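Triosephosphate isomerase (Trichomonas vaginalis, PDB 4O4V) catalyses the interconversion of D-glyceraldehyde 3-phosphate and dihydroxyacetone phosphate in glycolysis and gluconeogenesis, working as a homodimer of TIM barrels. Local coordinates at the interface of chains A and B. Residues are numbered along the deposited sequence; one frame, centred on the assembly and turned at random. Chains: chain A/B, Triosephosphate isomerase.

Contact 1: the interface of chains A and B. Residues chain A 69, 80-81, 84; chain B 15-17, 46.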
loop_
_atom_site.group_PDB
_atom_site.type_symbol
_atom_site.label_atom_id
_atom_site.label_comp_id
_atom_site.label_asym_id
_atom_site.label_seq_id
_atom_site.Cartn_x
_atom_site.Cartn_y
_atom_site.Cartn_z
ATOM N N PRO A 69 9.939 3.297 9.896
ATOM C CA PRO A 69 10.631 2.032 9.573
ATOM C C PRO A 69 9.770 0.782 9.665
ATOM O O PRO A 69 10.029 -0.198 8.970
ATOM C CB PRO A 69 11.770 1.966 10.596
ATOM C CG PRO A 69 11.303 2.829 11.698
ATOM C CD PRO A 69 10.520 3.953 11.072
ATOM N N PRO A 80 12.770 -0.142 5.119
ATOM C CA PRO A 80 13.636 -1.303 5.409
ATOM C C PRO A 80 13.159 -2.593 4.734
ATOM O O PRO A 80 13.971 -3.436 4.379
ATOM C CB PRO A 80 13.575 -1.417 6.937
ATOM C CG PRO A 80 13.158 -0.019 7.418
ATOM C CD PRO A 80 12.327 0.546 6.349
ATOM N N MET A 81 11.846 -2.768 4.588
ATOM C CA MET A 81 11.330 -3.999 3.988
ATOM C C MET A 81 11.790 -4.083 2.537
ATOM O O MET A 81 12.241 -5.128 2.065
ATOM C CB MET A 81 9.816 -4.030 4.039
ATOM C CG MET A 81 9.188 -3.983 5.413
ATOM S SD MET A 81 7.396 -3.853 5.252
ATOM C CE MET A 81 6.939 -3.566 6.972
ATOM N N SER A 84 15.456 -4.700 2.138
ATOM C CA SER A 84 15.896 -6.039 2.502
ATOM C C SER A 84 15.893 -6.982 1.308
ATOM O O SER A 84 16.526 -8.046 1.369
ATOM C CB SER A 84 15.056 -6.599 3.665
ATOM O OG SER A 84 13.774 -7.106 3.274
ATOM N N LYS B 15 10.915 -5.671 9.858
ATOM C CA LYS B 15 11.628 -4.774 8.970
ATOM C C LYS B 15 12.233 -5.470 7.789
ATOM O O LYS B 15 12.477 -4.816 6.778
ATOM C CB LYS B 15 12.758 -4.056 9.733
ATOM C CG LYS B 15 12.243 -2.976 10.646
ATOM C CD LYS B 15 13.330 -2.072 11.239
ATOM C CE LYS B 15 14.294 -2.817 12.071
ATOM N NZ LYS B 15 13.607 -3.422 13.234
ATOM N N THR B 16 12.533 -6.770 7.878
ATOM C CA THR B 16 13.306 -7.439 6.833
ATOM C C THR B 16 12.721 -8.804 6.471
ATOM O O THR B 16 12.126 -9.498 7.307
ATOM C CB THR B 16 14.778 -7.655 7.226
ATOM O OG1 THR B 16 14.853 -8.629 8.273
ATOM C CG2 THR B 16 15.437 -6.347 7.659
ATOM N N VAL B 17 12.959 -9.213 5.231
ATOM C CA VAL B 17 12.517 -10.521 4.783
ATOM C C VAL B 17 13.181 -11.645 5.601
ATOM O O VAL B 17 12.540 -12.665 5.859
ATOM C CB VAL B 17 12.719 -10.704 3.260
ATOM C CG1 VAL B 17 14.206 -10.698 2.875
ATOM C CG2 VAL B 17 12.000 -11.960 2.795
ATOM N N PHE B 46 6.051 -9.081 1.670
ATOM C CA PHE B 46 6.356 -10.374 2.277
ATOM C C PHE B 46 5.319 -11.451 1.964
ATOM O O PHE B 46 5.524 -12.620 2.306
ATOM C CB PHE B 46 6.472 -10.258 3.805
ATOM C CG PHE B 46 7.581 -9.361 4.298
ATOM C CD1 PHE B 46 8.778 -9.199 3.613
ATOM C CD2 PHE B 46 7.423 -8.667 5.485
ATOM C CE1 PHE B 46 9.781 -8.335 4.115
ATOM C CE2 PHE B 46 8.424 -7.813 5.979
ATOM C CZ PHE B 46 9.604 -7.673 5.301
#
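A:Ser84 meets the N-terminal end of helix B:17–28 of the partner TIM barrel in the triosephosphate isomerase dimer interface. A hydrogen bond runs from the backbone N of B:Val17 to the hydroxyl OG of A:Ser84, at 3.0 Å and 159° at the hydrogen. OG in turn donates to A:Met81 O over 2.8 Å, approaching tilted 26° from the carbonyl plane. The hydroxyl thus relays between two backbones: it accepts from the first turn of one helix and gives to a carbonyl of A:79–83. Its chi1 of 79°, with OG between the backbone N and the carbonyl carbon of its own residue, turns OG toward the backbone N of B:Val17. CB of the serine rests 3.7 Å from B:Thr16 CA. The carbonyl oxygen of B:Lys15 rests over the peptide link between A:Pro80 and A:Met81; the N-H of A:Met81 points elsewhere, and the approach is not a hydrogen bond.

Apolar packing flanks this polar strip. CG of A:Met81 reaches the far rim of the B:Phe46 ring, 3.7 Å from CZ, and the two side chains run at about a right angle. Beyond CG the methionine chain is extended, carrying SD to 4.2 Å from CE2 of the same ring. On the other flank, CB of A:Pro80 touches CB of B:Lys15 at 3.9 Å, and the aliphatic CG of that lysine lies 3.9 Å from A:Pro69 O.

Contact 2: the interface of chains A and B. Residues chain A 16-18, 45-46; chain B 48, 84-85.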
loop_
_atom_site.group_PDB
_atom_site.type_symbol
_atom_site.label_atom_id
_atom_site.label_comp_id
_atom_site.label_asym_id
_atom_site.label_seq_id
_atom_site.Cartn_x
_atom_site.Cartn_y
_atom_site.Cartn_z
ATOM N N THR A 16 -1.668 -10.184 -12.588
ATOM C CA THR A 16 -1.187 -11.471 -12.087
ATOM C C THR A 16 0.337 -11.572 -12.132
ATOM O O THR A 16 1.002 -10.986 -12.998
ATOM C CB THR A 16 -1.754 -12.667 -12.872
ATOM O OG1 THR A 16 -1.200 -12.675 -14.192
ATOM C CG2 THR A 16 -3.281 -12.622 -12.930
ATOM N N VAL A 17 0.880 -12.381 -11.230
ATOM C CA VAL A 17 2.311 -12.618 -11.211
ATOM C C VAL A 17 2.786 -13.271 -12.524
ATOM O O VAL A 17 3.890 -12.973 -12.982
ATOM C CB VAL A 17 2.743 -13.423 -9.963
ATOM C CG1 VAL A 17 2.164 -14.846 -9.971
ATOM C CG2 VAL A 17 4.259 -13.410 -9.844
ATOM N N GLU A 18 1.979 -14.120 -13.150
ATOM C CA GLU A 18 2.375 -14.714 -14.426
ATOM C C GLU A 18 2.567 -13.633 -15.493
ATOM O O GLU A 18 3.516 -13.685 -16.270
ATOM C CB GLU A 18 1.338 -15.756 -14.845
ATOM C CG GLU A 18 1.298 -16.961 -13.936
ATOM C CD GLU A 18 0.322 -16.847 -12.724
ATOM O OE1 GLU A 18 -0.261 -15.769 -12.362
ATOM O OE2 GLU A 18 0.131 -17.914 -12.090
ATOM N N ILE A 45 3.694 -6.366 -4.199
ATOM C CA ILE A 45 3.637 -7.817 -4.143
ATOM C C ILE A 45 4.418 -8.470 -5.287
ATOM O O ILE A 45 4.763 -9.662 -5.195
ATOM C CB ILE A 45 2.163 -8.266 -4.098
ATOM C CG1 ILE A 45 2.048 -9.712 -3.602
ATOM C CG2 ILE A 45 1.457 -8.061 -5.428
ATOM C CD1 ILE A 45 0.598 -10.187 -3.405
ATOM N N PHE A 46 4.713 -7.715 -6.336
ATOM C CA PHE A 46 5.544 -8.195 -7.437
ATOM C C PHE A 46 7.011 -7.789 -7.310
ATOM O O PHE A 46 7.845 -8.241 -8.102
ATOM C CB PHE A 46 5.027 -7.685 -8.790
ATOM C CG PHE A 46 3.640 -8.147 -9.162
ATOM C CD1 PHE A 46 3.128 -9.378 -8.775
ATOM C CD2 PHE A 46 2.828 -7.329 -9.930
ATOM C CE1 PHE A 46 1.814 -9.758 -9.142
ATOM C CE2 PHE A 46 1.526 -7.713 -10.293
ATOM C CZ PHE A 46 1.039 -8.935 -9.915
ATOM N N PRO B 48 4.500 -13.043 -0.842
ATOM C CA PRO B 48 4.979 -14.213 -1.588
ATOM C C PRO B 48 5.755 -15.213 -0.737
ATOM O O PRO B 48 5.563 -16.412 -0.857
ATOM C CB PRO B 48 5.798 -13.601 -2.723
ATOM C CG PRO B 48 5.174 -12.245 -2.922
ATOM C CD PRO B 48 4.878 -11.784 -1.511
ATOM N N SER B 84 -3.386 -14.133 -7.371
ATOM C CA SER B 84 -2.518 -14.837 -8.302
ATOM C C SER B 84 -1.418 -15.606 -7.584
ATOM O O SER B 84 -0.799 -16.494 -8.187
ATOM C CB SER B 84 -1.936 -13.872 -9.352
ATOM O OG SER B 84 -0.832 -13.089 -8.885
ATOM N N PHE B 85 -1.169 -15.312 -6.315
ATOM C CA PHE B 85 -0.272 -16.102 -5.477
ATOM C C PHE B 85 -1.009 -17.200 -4.717
ATOM O O PHE B 85 -0.367 -17.981 -4.027
ATOM C CB PHE B 85 0.480 -15.205 -4.484
ATOM C CG PHE B 85 1.497 -14.326 -5.133
ATOM C CD1 PHE B 85 2.793 -14.758 -5.314
ATOM C CD2 PHE B 85 1.154 -13.076 -5.614
ATOM C CE1 PHE B 85 3.736 -13.936 -5.938
ATOM C CE2 PHE B 85 2.079 -12.264 -6.220
ATOM C CZ PHE B 85 3.366 -12.688 -6.389
#
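B:Phe85 pushes its ring between A:Val17 and A:Ile45 in the dimer interface of this TIM-barrel enzyme. CG2 of A:Val17 lies to one side of the ring plane, past the rim at CZ, which it approaches to 3.6 Å; the two side chains cross at about a right angle. On the opposite side of the plane, CG1 and CD1 of A:Ile45 lie past the rim at CD2 and CE2, with CG1 3.7 Å from CE2, and the side chains pass in opposite directions. The backbone oxygen of A:Ile45 is 3.5 Å from CZ and the same distance from CG of B:Pro48. CE2 also touches A:Phe46 CE1 at 3.9 Å, the aromatic side chains set obliquely.

With CG of B:Phe85 opposite its carbonyl carbon (chi1 -70°), a chi2 of -89° turns the ring's two sides toward A:Val17 and A:Ile45. Beside it, the hydroxyl OG of B:Ser84, the two-fold twin of the serine in chain A, accepts the backbone N-H of A:Val17. A:Glu18 brings its carboxylate OE1 to B:Ser84 CB at 3.9 Å.

Farther out, packing within 3-10 helix A:44–46 may steady both residues against the partner: A:Ile45 CG2 sits 3.9 Å above the A:Phe46 ring plane, offset toward the rim.

Contact 3: the interface of chains A and B. Residues chain A 44, 47, 77, 81-82, 84-85; chain B 45-46.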
loop_
_atom_site.group_PDB
_atom_site.type_symbol
_atom_site.label_atom_id
_atom_site.label_comp_id
_atom_site.label_asym_id
_atom_site.label_seq_id
_atom_site.Cartn_x
_atom_site.Cartn_y
_atom_site.Cartn_z
ATOM N N PHE A 44 3.910 -3.621 -4.928
ATOM C CA PHE A 44 4.717 -4.196 -3.860
ATOM C C PHE A 44 4.824 -5.702 -3.938
ATOM O O PHE A 44 5.899 -6.269 -3.722
ATOM C CB PHE A 44 4.152 -3.859 -2.476
ATOM C CG PHE A 44 4.186 -2.413 -2.084
ATOM C CD1 PHE A 44 5.377 -1.713 -1.988
ATOM C CD2 PHE A 44 3.019 -1.766 -1.750
ATOM C CE1 PHE A 44 5.375 -0.370 -1.567
ATOM C CE2 PHE A 44 3.021 -0.430 -1.327
ATOM C CZ PHE A 44 4.198 0.246 -1.247
ATOM N N LEU A 47 7.367 -6.971 -6.334
ATOM C CA LEU A 47 8.748 -6.521 -6.225
ATOM C C LEU A 47 9.742 -7.666 -6.023
ATOM O O LEU A 47 10.811 -7.631 -6.616
ATOM C CB LEU A 47 8.908 -5.465 -5.134
ATOM C CG LEU A 47 8.250 -4.096 -5.423
ATOM C CD1 LEU A 47 8.398 -3.188 -4.234
ATOM C CD2 LEU A 47 8.819 -3.416 -6.637
ATOM N N VAL A 77 3.826 -0.547 3.584
ATOM C CA VAL A 77 5.147 -1.135 3.343
ATOM C C VAL A 77 6.193 -0.070 3.577
ATOM O O VAL A 77 5.995 1.095 3.237
ATOM C CB VAL A 77 5.235 -1.711 1.909
ATOM C CG1 VAL A 77 6.642 -2.175 1.569
ATOM C CG2 VAL A 77 4.239 -2.866 1.773
ATOM N N MET A 81 11.846 -2.768 4.588
ATOM C CA MET A 81 11.330 -3.999 3.988
ATOM C C MET A 81 11.790 -4.083 2.537
ATOM O O MET A 81 12.241 -5.128 2.065
ATOM C CB MET A 81 9.816 -4.030 4.039
ATOM C CG MET A 81 9.188 -3.983 5.413
ATOM S SD MET A 81 7.396 -3.853 5.252
ATOM C CE MET A 81 6.939 -3.566 6.972
ATOM N N ILE A 82 11.641 -2.987 1.815
ATOM C CA ILE A 82 12.034 -2.894 0.418
ATOM C C ILE A 82 13.542 -3.077 0.285
ATOM O O ILE A 82 14.013 -3.845 -0.560
ATOM C CB ILE A 82 11.548 -1.552 -0.150
ATOM C CG1 ILE A 82 10.007 -1.511 -0.190
ATOM C CG2 ILE A 82 12.138 -1.271 -1.522
ATOM C CD1 ILE A 82 9.474 -0.091 -0.205
ATOM N N SER A 84 15.456 -4.700 2.138
ATOM C CA SER A 84 15.896 -6.039 2.502
ATOM C C SER A 84 15.893 -6.982 1.308
ATOM O O SER A 84 16.526 -8.046 1.369
ATOM C CB SER A 84 15.056 -6.599 3.665
ATOM O OG SER A 84 13.774 -7.106 3.274
ATOM N N PHE A 85 15.225 -6.621 0.221
ATOM C CA PHE A 85 15.304 -7.353 -1.040
ATOM C C PHE A 85 16.398 -6.812 -1.955
ATOM O O PHE A 85 16.617 -7.376 -3.018
ATOM C CB PHE A 85 13.957 -7.322 -1.775
ATOM C CG PHE A 85 12.898 -8.138 -1.108
ATOM C CD1 PHE A 85 12.734 -9.470 -1.417
ATOM C CD2 PHE A 85 12.091 -7.592 -0.128
ATOM C CE1 PHE A 85 11.753 -10.232 -0.777
ATOM C CE2 PHE A 85 11.122 -8.335 0.497
ATOM C CZ PHE A 85 10.951 -9.652 0.182
ATOM N N ILE B 45 4.834 -6.941 0.502
ATOM C CA ILE B 45 6.096 -7.371 -0.077
ATOM C C ILE B 45 6.583 -8.695 0.518
ATOM O O ILE B 45 7.433 -9.369 -0.092
ATOM C CB ILE B 45 7.132 -6.239 0.068
ATOM C CG1 ILE B 45 8.310 -6.452 -0.889
ATOM C CG2 ILE B 45 7.590 -6.057 1.505
ATOM C CD1 ILE B 45 9.322 -5.293 -0.895
ATOM N N PHE B 46 6.051 -9.081 1.670
ATOM C CA PHE B 46 6.356 -10.374 2.277
ATOM C C PHE B 46 5.319 -11.451 1.964
ATOM O O PHE B 46 5.524 -12.620 2.306
ATOM C CB PHE B 46 6.472 -10.258 3.805
ATOM C CG PHE B 46 7.581 -9.361 4.298
ATOM C CD1 PHE B 46 8.778 -9.199 3.613
ATOM C CD2 PHE B 46 7.423 -8.667 5.485
ATOM C CE1 PHE B 46 9.781 -8.335 4.115
ATOM C CE2 PHE B 46 8.424 -7.813 5.979
ATOM C CZ PHE B 46 9.604 -7.673 5.301
#
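B:Ile45 enters a pocket of chain A formed by A:Phe44, A:Leu47, A:Val77, A:Met81, A:Ile82 and A:Phe85, hiding 88 Å² of its surface there. At the base, CB faces the carbonyl oxygen of A:Phe44 from 4.0 Å. The chain then divides. CG2 turns toward A:Met81, 3.9 Å from its CB, and also touches CG1 of A:Val77 at 4.0 Å. CG1, held anti to the backbone N at chi1 -162°, goes the other way and lies 3.7 Å from A:Phe44 O. An extended second torsion, chi2 175°, carries the terminal methyl CD1 on toward A:Ile82 and A:Leu47. CD1 meets CG1 of A:Ile82 at 3.9 Å, the two side chains at about a right angle, and CD1 of A:Leu47 at 4.1 Å. CG1 and CD1 both lie on one side of the A:Phe85 ring plane, at the rim formed by CD2 and CE2.

Within chain A, CB of A:Val77 stands 3.7 Å above the centre of the A:Phe44 ring, which may fix the two residues relative to each other. Every branch of B:Ile45 is met by the partner. The site is a knob-in-pocket contact in which 3-10 helix B:44–46 presents B:Ile45 to the other barrel and contributes apolar packing to the homodimer.

Contact 1 and contact 3 are neighbours, their C-alpha centres about 6 Å apart, and they share A:Met81, A:Ser84 and B:Phe46. Contact 2 lies about 13 Å from contact 3 and about 18 Å from contact 1, between C-alpha centres, and involves the same kinds of residue with the chains exchanged: the start of helix 17–28 and the short helical segment 44–46 now come from chain A, and residues 84 and 85 from chain B. Across the two-fold axis, each subunit presents side chains of its 44–46 segment and receives those of its partner, so the contacts are reciprocal.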